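Local coordinates for protein TqaL (Neurospora crassa, PDB 7EEH) that belongs to the 2OG-Fe dioxygenase family of the cupin clan and binds a ferric ion, at residues A19-L24 against L134-M139; V90-F95 against R296-L301; P150-S155 against F275-V280; A208-H213 against S233-R238. The protein carries 1 engineered substitution. One frame throughout, in Å; residues are numbered along the deposited sequence.

Contact 1. Residues A19-L24 against L134-M139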
# COMPACT_ATOMS: atom_id res chain seq x y z
N ALA B 19 1.71 2.16 -9.72
CA ALA B 19 0.29 1.97 -9.41
C ALA B 19 -0.37 3.29 -9.07
O ALA B 19 -1.46 3.61 -9.57
CB ALA B 19 0.14 0.98 -8.25
N GLU B 20 0.27 4.09 -8.23
CA GLU B 20 -0.30 5.39 -7.88
C GLU B 20 -0.36 6.31 -9.10
O GLU B 20 -1.32 7.07 -9.28
CB GLU B 20 0.51 5.99 -6.73
CG GLU B 20 0.07 7.39 -6.31
CD GLU B 20 -1.40 7.44 -5.91
OE1 GLU B 20 -1.88 6.44 -5.31
OE2 GLU B 20 -2.05 8.47 -6.20
N ILE B 21 0.67 6.26 -9.95
CA ILE B 21 0.68 7.11 -11.14
C ILE B 21 -0.44 6.71 -12.10
O ILE B 21 -1.10 7.57 -12.69
CB ILE B 21 2.06 7.06 -11.83
CG1 ILE B 21 3.11 7.71 -10.92
CG2 ILE B 21 2.00 7.73 -13.21
CD1 ILE B 21 4.56 7.46 -11.39
N MSE B 22 -0.73 5.42 -12.19
CA MSE B 22 -1.87 4.94 -13.00
C MSE B 22 -3.20 5.48 -12.42
O MSE B 22 -4.07 5.81 -13.19
CB MSE B 22 -1.81 3.43 -13.14
CG MSE B 22 -0.64 2.95 -13.93
SE MSE B 22 -0.67 3.62 -15.73
CE MSE B 22 0.61 4.91 -15.80
N LYS B 23 -3.32 5.57 -11.10
CA LYS B 23 -4.52 6.18 -10.52
C LYS B 23 -4.65 7.65 -10.93
O LYS B 23 -5.72 8.11 -11.33
CB LYS B 23 -4.51 6.05 -9.00
CG LYS B 23 -4.66 4.63 -8.51
CD LYS B 23 -4.57 4.59 -6.99
CE LYS B 23 -4.96 3.22 -6.46
NZ LYS B 23 -4.38 3.00 -5.10
N LEU B 24 -3.55 8.41 -10.81
CA LEU B 24 -3.58 9.80 -11.25
C LEU B 24 -3.95 9.90 -12.72
O LEU B 24 -4.68 10.81 -13.12
CB LEU B 24 -2.21 10.47 -10.99
CG LEU B 24 -1.83 10.64 -9.51
CD1 LEU B 24 -0.38 11.10 -9.33
CD2 LEU B 24 -2.79 11.60 -8.83
N LEU B 134 10.23 13.57 -16.11
CA LEU B 134 9.93 13.23 -17.50
C LEU B 134 9.23 11.88 -17.60
O LEU B 134 8.25 11.73 -18.34
CB LEU B 134 11.21 13.21 -18.33
CG LEU B 134 11.81 14.54 -18.79
CD1 LEU B 134 13.17 14.29 -19.41
CD2 LEU B 134 10.89 15.25 -19.79
N VAL B 135 9.74 10.87 -16.89
CA VAL B 135 9.12 9.55 -16.91
C VAL B 135 7.69 9.65 -16.41
O VAL B 135 6.76 9.11 -17.03
CB VAL B 135 9.96 8.55 -16.10
CG1 VAL B 135 9.31 7.21 -16.06
CG2 VAL B 135 11.35 8.41 -16.72
N PHE B 136 7.49 10.36 -15.30
CA PHE B 136 6.15 10.56 -14.74
C PHE B 136 5.18 11.07 -15.80
O PHE B 136 4.09 10.52 -15.99
CB PHE B 136 6.23 11.55 -13.57
CG PHE B 136 4.89 12.04 -13.03
CD1 PHE B 136 4.22 11.32 -12.04
CD2 PHE B 136 4.35 13.25 -13.45
CE1 PHE B 136 3.03 11.80 -11.49
CE2 PHE B 136 3.17 13.73 -12.91
CZ PHE B 136 2.50 13.00 -11.93
N LYS B 137 5.57 12.13 -16.51
CA LYS B 137 4.67 12.73 -17.50
C LYS B 137 4.39 11.76 -18.64
O LYS B 137 3.23 11.62 -19.07
CB LYS B 137 5.26 14.03 -18.04
CG LYS B 137 4.35 14.70 -19.07
CD LYS B 137 4.81 16.09 -19.52
CE LYS B 137 3.67 16.76 -20.32
NZ LYS B 137 4.03 18.07 -20.93
N GLY B 138 5.43 11.09 -19.16
CA GLY B 138 5.22 10.16 -20.27
C GLY B 138 4.27 9.03 -19.91
O GLY B 138 3.42 8.63 -20.70
N MSE B 139 4.41 8.53 -18.68
CA MSE B 139 3.57 7.43 -18.16
C MSE B 139 2.11 7.85 -18.13
O MSE B 139 1.31 7.08 -18.51
CB MSE B 139 4.02 6.99 -16.77
CG MSE B 139 5.22 6.12 -16.74
SE MSE B 139 5.50 5.45 -14.97
CE MSE B 139 3.76 5.13 -14.34
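Two helices of the layer that packs against the larger sheet of this cupin-type fold meet here, helix 12-31 and helix 128-141; the segments 19-24 and 134-139 cross at -51°, with their axes 10.4 Å apart. Apolar side chains fill the gap; five of them do all the touching, each buried. The tight part surrounds the end of Met139, a selenomethionine like Met22. Its chain leaves with CG anti to the carbonyl carbon and bends at its last torsion, so that the methyl comes to rest against Ile21, where Met139 CE lies 3.3 Å from Ile21 CG2, closer than ordinary van der Waals contact. The Met22 chain, bent at both outer torsions, brings its own methyl to the same spot, across Met139 at about a right angle. The Phe136 side is looser. With CG anti to the backbone N (chi1 171°), the ring presents its edge to helix 12-31: Ile21 CD1 meets CD1 of Phe136 at 3.9 Å, and Leu24 CD1 stands 4.1 Å from CE1 of Phe136. Met41 and Met192 also touch this ring. Lys23, exposed and turned from helix 128-141, packs on Pro12 of a second subunit. Buried Met22 also packs on Tyr15 of that subunit. At the centre of the tight cluster the two methyls are pressed together, Met22 CE 3.5 Å from Met139 CE.

Contact 2. Residues V90-F95 against R296-L301; sequences VRRLEF and RPHEEL
A single beta bridge at the rim of the larger sheet joins the chain around Leu93, following on strand 89-92, to the loop that leads on into strand 304-306. Leu93 and Pro297 face each other with CA atoms 4.0 Å apart, and a backbone bond lies on either side of the pair. Glu94 N donates to Arg296 O at 2.9 Å, almost straight (171°) and in the carbonyl plane. His298 N reaches Arg92 O at 3.1 Å from above that carbonyl's plane. His298 is held from several sides. Its CB runs alongside Arg92, 3.7 Å from Arg92 CG, while CD2 lies over one face of the Arg92 guanidinium and the ring turns an edge to Leu93 O. Leu301 CB sits over one ring face. In the ring plane, Glu300 N donates to His298 ND1 at 3.2 Å, and NE2 bonds to Glu119, which is consistent with the ring proton being on NE2. The Arg92 guanidinium has partners of its own in Gln125 and the carbonyl of Val120. At the other end, Glu94 takes the crowded chi1 position (65°) and lays its carboxylate across the Arg296 chain, OE2 3.5 Å from CD of Arg296. Their salt bridge, Glu94 OE1 to Arg296 NE, is long at 3.9 Å; the carboxylate's stronger partner is Ser294, whose OG hydrogen-bonds to OE2. Through this isolated beta bridge the loop pairs beside strand 89-92 before entering strand 304-306, an outermost strand of the antiparallel sheet.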
# COMPACT_ATOMS: atom_id res chain seq x y z
N VAL B 90 13.08 8.30 -23.32
CA VAL B 90 13.05 9.73 -23.60
C VAL B 90 14.49 10.18 -23.77
O VAL B 90 15.38 9.72 -23.04
CB VAL B 90 12.31 10.51 -22.49
CG1 VAL B 90 12.91 10.21 -21.15
CG2 VAL B 90 12.35 12.01 -22.76
N ARG B 91 14.73 11.05 -24.75
CA ARG B 91 16.09 11.43 -25.12
C ARG B 91 16.16 12.92 -25.39
O ARG B 91 15.18 13.55 -25.77
CB ARG B 91 16.58 10.65 -26.36
CG ARG B 91 16.14 11.22 -27.71
CD ARG B 91 16.65 10.37 -28.88
NE ARG B 91 16.39 8.96 -28.64
CZ ARG B 91 15.35 8.29 -29.14
NH1 ARG B 91 14.50 8.90 -29.96
NH2 ARG B 91 15.18 7.02 -28.83
N ARG B 92 17.35 13.49 -25.18
CA ARG B 92 17.59 14.88 -25.51
C ARG B 92 17.80 15.02 -27.01
O ARG B 92 18.58 14.26 -27.60
CB ARG B 92 18.82 15.40 -24.76
CG ARG B 92 19.20 16.84 -25.07
CD ARG B 92 18.19 17.80 -24.49
NE ARG B 92 18.55 19.19 -24.70
CZ ARG B 92 19.36 19.88 -23.90
NH1 ARG B 92 19.88 19.30 -22.82
NH2 ARG B 92 19.64 21.14 -24.16
N LEU B 93 17.12 15.97 -27.63
CA LEU B 93 17.26 16.26 -29.05
C LEU B 93 18.18 17.47 -29.25
O LEU B 93 18.37 18.29 -28.36
CB LEU B 93 15.91 16.55 -29.69
CG LEU B 93 14.84 15.48 -29.56
CD1 LEU B 93 13.55 16.01 -30.17
CD2 LEU B 93 15.29 14.22 -30.26
N GLU B 94 18.72 17.57 -30.46
CA GLU B 94 19.58 18.68 -30.83
C GLU B 94 18.80 20.00 -30.81
O GLU B 94 17.57 20.02 -30.93
CB GLU B 94 20.16 18.47 -32.23
CG GLU B 94 19.09 18.49 -33.31
CD GLU B 94 19.66 18.58 -34.71
OE1 GLU B 94 20.89 18.61 -34.85
OE2 GLU B 94 18.86 18.60 -35.68
N PHE B 95 19.54 21.09 -30.67
CA PHE B 95 18.95 22.41 -30.83
C PHE B 95 18.34 22.53 -32.22
O PHE B 95 18.93 22.09 -33.21
CB PHE B 95 19.99 23.51 -30.63
CG PHE B 95 19.46 24.89 -30.89
CD1 PHE B 95 18.67 25.53 -29.95
CD2 PHE B 95 19.72 25.55 -32.09
CE1 PHE B 95 18.15 26.79 -30.19
CE2 PHE B 95 19.21 26.81 -32.33
CZ PHE B 95 18.42 27.43 -31.38
N ARG B 296 16.89 14.49 -34.52
CA ARG B 296 18.29 14.18 -34.30
C ARG B 296 18.63 14.33 -32.82
O ARG B 296 18.30 15.36 -32.22
CB ARG B 296 19.17 15.09 -35.15
CG ARG B 296 18.88 14.94 -36.64
CD ARG B 296 19.85 15.74 -37.50
NE ARG B 296 21.24 15.47 -37.16
CZ ARG B 296 21.90 14.38 -37.52
NH1 ARG B 296 21.31 13.43 -38.24
NH2 ARG B 296 23.17 14.23 -37.15
N PRO B 297 19.24 13.34 -32.19
CA PRO B 297 19.64 13.49 -30.80
C PRO B 297 20.75 14.52 -30.66
O PRO B 297 21.44 14.87 -31.63
CB PRO B 297 20.11 12.09 -30.40
CG PRO B 297 20.40 11.40 -31.69
CD PRO B 297 19.48 11.98 -32.70
N HIS B 298 20.90 15.03 -29.44
CA HIS B 298 21.88 16.08 -29.20
C HIS B 298 23.27 15.47 -29.20
O HIS B 298 23.52 14.47 -28.53
CB HIS B 298 21.60 16.77 -27.86
CG HIS B 298 22.16 18.15 -27.76
ND1 HIS B 298 23.51 18.41 -27.80
CD2 HIS B 298 21.55 19.35 -27.59
CE1 HIS B 298 23.71 19.71 -27.67
NE2 HIS B 298 22.53 20.30 -27.54
N GLU B 299 24.17 16.07 -29.98
CA GLU B 299 25.50 15.47 -30.14
C GLU B 299 26.40 15.76 -28.95
O GLU B 299 27.19 14.91 -28.54
CB GLU B 299 26.14 15.97 -31.44
CG GLU B 299 25.68 15.22 -32.68
CD GLU B 299 26.79 14.39 -33.30
OE1 GLU B 299 27.97 14.66 -32.98
OE2 GLU B 299 26.48 13.48 -34.10
N GLU B 300 26.29 16.95 -28.36
CA GLU B 300 27.21 17.32 -27.30
C GLU B 300 26.60 17.20 -25.90
O GLU B 300 27.35 17.06 -24.93
CB GLU B 300 27.74 18.74 -27.53
CG GLU B 300 28.79 19.18 -26.51
CD GLU B 300 28.55 20.59 -25.99
OE1 GLU B 300 28.80 21.56 -26.74
OE2 GLU B 300 28.12 20.73 -24.82
N LEU B 301 25.28 17.22 -25.77
CA LEU B 301 24.60 17.05 -24.48
C LEU B 301 23.67 15.84 -24.53
O LEU B 301 22.47 15.95 -24.24
CB LEU B 301 23.84 18.31 -24.10
CG LEU B 301 24.68 19.56 -23.80
CD1 LEU B 301 23.83 20.83 -23.86
CD2 LEU B 301 25.35 19.42 -22.46

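Contact 3. Residues P150-S155 against F275-V280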
# COMPACT_ATOMS: atom_id res chain seq x y z
N PRO B 150 -5.19 19.89 -35.92
CA PRO B 150 -5.01 19.55 -37.34
C PRO B 150 -3.58 19.66 -37.84
O PRO B 150 -3.21 18.93 -38.76
CB PRO B 150 -5.93 20.56 -38.06
CG PRO B 150 -7.02 20.78 -37.08
CD PRO B 150 -6.34 20.78 -35.72
N ARG B 151 -2.76 20.53 -37.26
CA ARG B 151 -1.42 20.71 -37.80
C ARG B 151 -0.44 19.66 -37.32
O ARG B 151 0.72 19.69 -37.73
CB ARG B 151 -0.90 22.11 -37.48
CG ARG B 151 -0.53 22.33 -36.02
CD ARG B 151 -0.02 23.75 -35.76
NE ARG B 151 1.30 23.76 -35.11
CZ ARG B 151 1.48 23.75 -33.79
NH1 ARG B 151 0.44 23.72 -32.96
NH2 ARG B 151 2.71 23.77 -33.28
N LEU B 152 -0.85 18.71 -36.47
CA LEU B 152 0.07 17.76 -35.88
C LEU B 152 -0.26 16.34 -36.33
O LEU B 152 -1.37 16.05 -36.77
CB LEU B 152 0.05 17.85 -34.36
CG LEU B 152 0.36 19.23 -33.79
CD1 LEU B 152 0.27 19.21 -32.28
CD2 LEU B 152 1.73 19.69 -34.27
N ASP B 153 0.71 15.45 -36.18
CA ASP B 153 0.62 14.09 -36.72
C ASP B 153 0.47 13.07 -35.59
O ASP B 153 1.45 12.64 -34.98
CB ASP B 153 1.84 13.78 -37.59
CG ASP B 153 1.83 12.34 -38.12
OD1 ASP B 153 0.78 11.68 -38.05
OD2 ASP B 153 2.88 11.88 -38.63
N TYR B 154 -0.77 12.62 -35.38
CA TYR B 154 -1.08 11.68 -34.32
C TYR B 154 -0.89 10.23 -34.74
O TYR B 154 -1.14 9.34 -33.94
CB TYR B 154 -2.50 11.93 -33.80
CG TYR B 154 -2.60 13.30 -33.17
CD1 TYR B 154 -2.80 14.43 -33.95
CD2 TYR B 154 -2.42 13.47 -31.80
CE1 TYR B 154 -2.86 15.69 -33.38
CE2 TYR B 154 -2.48 14.73 -31.22
CZ TYR B 154 -2.70 15.84 -32.01
OH TYR B 154 -2.73 17.10 -31.44
N SER B 155 -0.43 9.98 -35.96
CA SER B 155 0.02 8.63 -36.29
C SER B 155 1.42 8.35 -35.78
O SER B 155 1.83 7.18 -35.74
CB SER B 155 -0.03 8.41 -37.81
OG SER B 155 0.82 9.32 -38.47
N PHE B 275 6.25 21.45 -22.33
CA PHE B 275 5.27 21.58 -23.42
C PHE B 275 5.41 20.36 -24.32
O PHE B 275 6.40 20.26 -25.06
CB PHE B 275 5.50 22.84 -24.26
CG PHE B 275 5.38 24.15 -23.52
CD1 PHE B 275 4.15 24.65 -23.15
CD2 PHE B 275 6.52 24.92 -23.28
CE1 PHE B 275 4.05 25.90 -22.52
CE2 PHE B 275 6.42 26.16 -22.66
CZ PHE B 275 5.18 26.65 -22.28
N THR B 276 4.42 19.46 -24.31
CA THR B 276 4.53 18.19 -25.04
C THR B 276 3.46 18.08 -26.12
O THR B 276 2.27 18.25 -25.84
CB THR B 276 4.44 17.00 -24.07
OG1 THR B 276 5.56 17.05 -23.17
CG2 THR B 276 4.49 15.68 -24.84
N ARG B 277 3.88 17.77 -27.35
CA ARG B 277 2.94 17.65 -28.46
C ARG B 277 3.42 16.60 -29.46
O ARG B 277 4.60 16.22 -29.46
CB ARG B 277 2.75 18.98 -29.18
CG ARG B 277 4.05 19.56 -29.79
CD ARG B 277 3.74 20.66 -30.81
NE ARG B 277 4.94 21.36 -31.28
CZ ARG B 277 5.83 20.85 -32.12
NH1 ARG B 277 5.68 19.62 -32.60
NH2 ARG B 277 6.89 21.56 -32.49
N ARG B 278 2.49 16.12 -30.29
CA ARG B 278 2.85 15.31 -31.44
C ARG B 278 3.61 16.19 -32.45
O ARG B 278 3.47 17.41 -32.45
CB ARG B 278 1.60 14.70 -32.09
CG ARG B 278 0.83 13.71 -31.18
CD ARG B 278 1.67 12.49 -30.88
NE ARG B 278 0.90 11.27 -30.61
CZ ARG B 278 1.47 10.13 -30.22
NH1 ARG B 278 2.79 10.07 -30.03
NH2 ARG B 278 0.73 9.04 -29.99
N PRO B 279 4.43 15.58 -33.30
CA PRO B 279 5.22 16.38 -34.26
C PRO B 279 4.33 17.05 -35.30
O PRO B 279 3.19 16.65 -35.54
CB PRO B 279 6.14 15.36 -34.92
CG PRO B 279 5.48 14.04 -34.72
CD PRO B 279 4.72 14.14 -33.42
N VAL B 280 4.88 18.09 -35.92
CA VAL B 280 4.17 18.78 -36.99
C VAL B 280 4.01 17.85 -38.19
O VAL B 280 4.92 17.08 -38.54
CB VAL B 280 4.91 20.07 -37.38
CG1 VAL B 280 4.22 20.77 -38.54
CG2 VAL B 280 5.00 21.00 -36.18
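Two like charges come close where the 150-155 loop crosses the end of strand 267-277: Arg151 NH2 lies 3.8 Å from Arg277 NE, with the guanidinium planes 68° apart. Arg151 NH1 hydrogen-bonds to Gly187 O, while Arg277 has a salt bridge to Asp293. Arg277 also turns NH1 back onto Arg278 O at 3.1 Å, within its own guanidinium plane. A single bridge between Leu152 and Val280 joins the backbones as the chain leaves strand 267-277, and Asp153 N donates to Pro279 O at 2.8 Å, nearly along the C=O axis. Leu152 packs alongside, CD2 4.0 Å from Val280 CG2 and over a face of the Arg151 guanidinium. Beyond it, Arg278 bends at chi2 and crosses Tyr154 obliquely, its CB 4.3 Å from the ring centroid in a CH-pi contact and its CG 3.3 Å from Tyr154 CD2; Tyr154 OH is tied to Asp189. Asp153 closes an Asx turn by taking Ser155 N on OD1. Ser155 OG meets the syn lone pair of Asp153 OD1 at a very short 2.4 Å. The Asp293 carboxylate on Arg277, with the carbonyls of Gly187 and Arg278, probably offsets the repulsion between the two guanidinium groups.

Contact 4. Residues A208-H213 against S233-R238; sequences AVTFMH and SRVQHR
Segments 209-213 and 233-236 run antiparallel, their directions 163° apart, as neighbours in the three-stranded sheet that lies across from the larger one in this cupin-type fold. Two hydrogen-bonded pairs fix the register. Thr210 and Val235 exchange bonds in their carbonyl planes, Thr210 N to Val235 O at 2.7 Å, and Met212 N meets Ser233 O almost straight (172°) at 2.8 Å. On one face, the non-hydrogen-bonded pair Phe211 and Arg234 brings Arg234 CG 3.7 Å from Phe211 CE1. The Arg234 chain bends at chi2 and passes across Val209, whose CG2 lies over one guanidinium face, 3.6 Å from NH2 of Arg234; NH2 itself bonds to Asn206. Phe211 and Arg234 also pack against a third subunit. The other face carries Thr210, Met212, Ser233 and Val235. Val235 CG1 takes the crowded position (chi1 86°) and presses 3.5 Å from Thr210 CB, a tight fit backed by Leu244. Met212 touches His253, an iron ligand, and the Thr210 side chain is about 7 Å from the ferric ion. His237 bonds through NE2 to Thr193 O, and here two waters bridge the segments. Water 1 donates to Ala208 O and His237 O; water 2 donates to Ala208 O and binds Thr210 OG1 at 2.6 Å and, in the ring plane, His237 ND1 at 2.8 Å.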
# COMPACT_ATOMS: atom_id res chain seq x y z
N ALA B 208 0.68 34.37 -8.50
CA ALA B 208 1.05 33.25 -9.38
C ALA B 208 0.02 32.12 -9.32
O ALA B 208 0.35 30.95 -9.12
CB ALA B 208 2.44 32.74 -9.05
N VAL B 209 -1.25 32.48 -9.51
CA VAL B 209 -2.36 31.53 -9.51
C VAL B 209 -2.66 31.14 -10.94
O VAL B 209 -2.76 32.00 -11.82
CB VAL B 209 -3.61 32.12 -8.83
CG1 VAL B 209 -4.84 31.28 -9.13
CG2 VAL B 209 -3.40 32.22 -7.32
N THR B 210 -2.81 29.83 -11.20
CA THR B 210 -3.19 29.34 -12.52
C THR B 210 -4.69 29.07 -12.52
O THR B 210 -5.18 28.28 -11.70
CB THR B 210 -2.42 28.07 -12.89
OG1 THR B 210 -1.01 28.28 -12.72
CG2 THR B 210 -2.70 27.64 -14.34
N PHE B 211 -5.41 29.77 -13.39
CA PHE B 211 -6.82 29.50 -13.65
C PHE B 211 -6.95 28.65 -14.90
O PHE B 211 -6.21 28.84 -15.86
CB PHE B 211 -7.61 30.80 -13.84
CG PHE B 211 -7.52 31.73 -12.68
CD1 PHE B 211 -8.38 31.59 -11.60
CD2 PHE B 211 -6.56 32.73 -12.64
CE1 PHE B 211 -8.30 32.43 -10.51
CE2 PHE B 211 -6.47 33.59 -11.55
CZ PHE B 211 -7.34 33.43 -10.48
N MSE B 212 -7.88 27.71 -14.88
CA MSE B 212 -8.20 27.03 -16.12
C MSE B 212 -9.65 27.26 -16.45
O MSE B 212 -10.51 27.28 -15.57
CB MSE B 212 -7.89 25.55 -16.02
CG MSE B 212 -6.39 25.28 -15.91
SE MSE B 212 -6.24 23.47 -15.28
CE MSE B 212 -7.44 22.71 -16.55
N HIS B 213 -9.90 27.43 -17.75
CA HIS B 213 -11.19 27.87 -18.25
C HIS B 213 -11.66 26.87 -19.30
O HIS B 213 -10.86 26.16 -19.91
CB HIS B 213 -11.10 29.27 -18.87
CG HIS B 213 -10.14 30.19 -18.16
ND1 HIS B 213 -10.52 30.99 -17.10
CD2 HIS B 213 -8.83 30.43 -18.36
CE1 HIS B 213 -9.49 31.69 -16.68
NE2 HIS B 213 -8.44 31.37 -17.43
N SER B 233 -11.02 25.44 -13.04
CA SER B 233 -10.13 25.11 -11.94
C SER B 233 -9.34 26.35 -11.55
O SER B 233 -9.11 27.23 -12.37
CB SER B 233 -9.17 23.98 -12.33
OG SER B 233 -8.60 23.42 -11.17
N ARG B 234 -8.93 26.39 -10.28
CA ARG B 234 -8.04 27.41 -9.74
C ARG B 234 -6.97 26.69 -8.94
O ARG B 234 -7.28 25.89 -8.06
CB ARG B 234 -8.79 28.42 -8.87
CG ARG B 234 -7.93 29.53 -8.25
CD ARG B 234 -7.28 29.10 -6.92
NE ARG B 234 -6.75 30.22 -6.15
CZ ARG B 234 -5.89 30.09 -5.15
NH1 ARG B 234 -5.46 28.89 -4.78
NH2 ARG B 234 -5.46 31.17 -4.50
N VAL B 235 -5.71 27.01 -9.21
CA VAL B 235 -4.60 26.30 -8.60
C VAL B 235 -3.46 27.28 -8.32
O VAL B 235 -3.33 28.31 -8.97
CB VAL B 235 -4.15 25.14 -9.50
CG1 VAL B 235 -3.17 25.59 -10.54
CG2 VAL B 235 -3.59 24.09 -8.67
N GLN B 236 -2.64 26.95 -7.31
CA GLN B 236 -1.53 27.81 -6.93
C GLN B 236 -0.35 26.96 -6.45
O GLN B 236 -0.41 26.38 -5.37
CB GLN B 236 -1.95 28.79 -5.84
CG GLN B 236 -0.88 29.82 -5.52
CD GLN B 236 -1.18 30.58 -4.24
OE1 GLN B 236 -1.61 30.01 -3.25
NE2 GLN B 236 -0.94 31.89 -4.27
N HIS B 237 0.73 26.93 -7.23
CA HIS B 237 1.93 26.27 -6.75
C HIS B 237 2.49 27.03 -5.56
O HIS B 237 2.59 28.25 -5.58
CB HIS B 237 3.00 26.20 -7.83
CG HIS B 237 2.55 25.61 -9.13
ND1 HIS B 237 1.70 26.27 -9.99
CD2 HIS B 237 2.91 24.47 -9.76
CE1 HIS B 237 1.53 25.55 -11.09
NE2 HIS B 237 2.26 24.45 -10.98
N ARG B 238 2.85 26.30 -4.50
CA ARG B 238 3.49 26.93 -3.34
C ARG B 238 4.62 26.12 -2.74
O ARG B 238 5.45 26.69 -2.04
CB ARG B 238 2.45 27.22 -2.24
CG ARG B 238 1.08 27.64 -2.74
CD ARG B 238 -0.02 27.46 -1.69
NE ARG B 238 0.43 27.88 -0.38
CZ ARG B 238 -0.37 28.38 0.56
NH1 ARG B 238 -1.67 28.52 0.32
NH2 ARG B 238 0.13 28.74 1.74
O HOH W 1 2.67 29.50 -8.02
O HOH W 2 -0.03 28.50 -10.37

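From the N terminus, contact 1 opens on helix 12-31 and closes at 134-139, tying two helices of the outer layer together. Contact 2 opens at 90-95, before that closure, and ends at 296-301, so the two cross; they also touch, Val90 packing on Leu134. Contact 3 (150-155 to 275-280) starts once contact 1 has closed and falls wholly within the span of contact 2, and both reach the larger sheet. Contact 4 (208-213 to 233-238) is enclosed in turn by contact 3 and pairs two strands of the smaller sheet. Lys137 probably bonds to Thr276, joining contacts 1 and 3, whereas contacts 2 and 4 lie on opposite sides of the chain's centre.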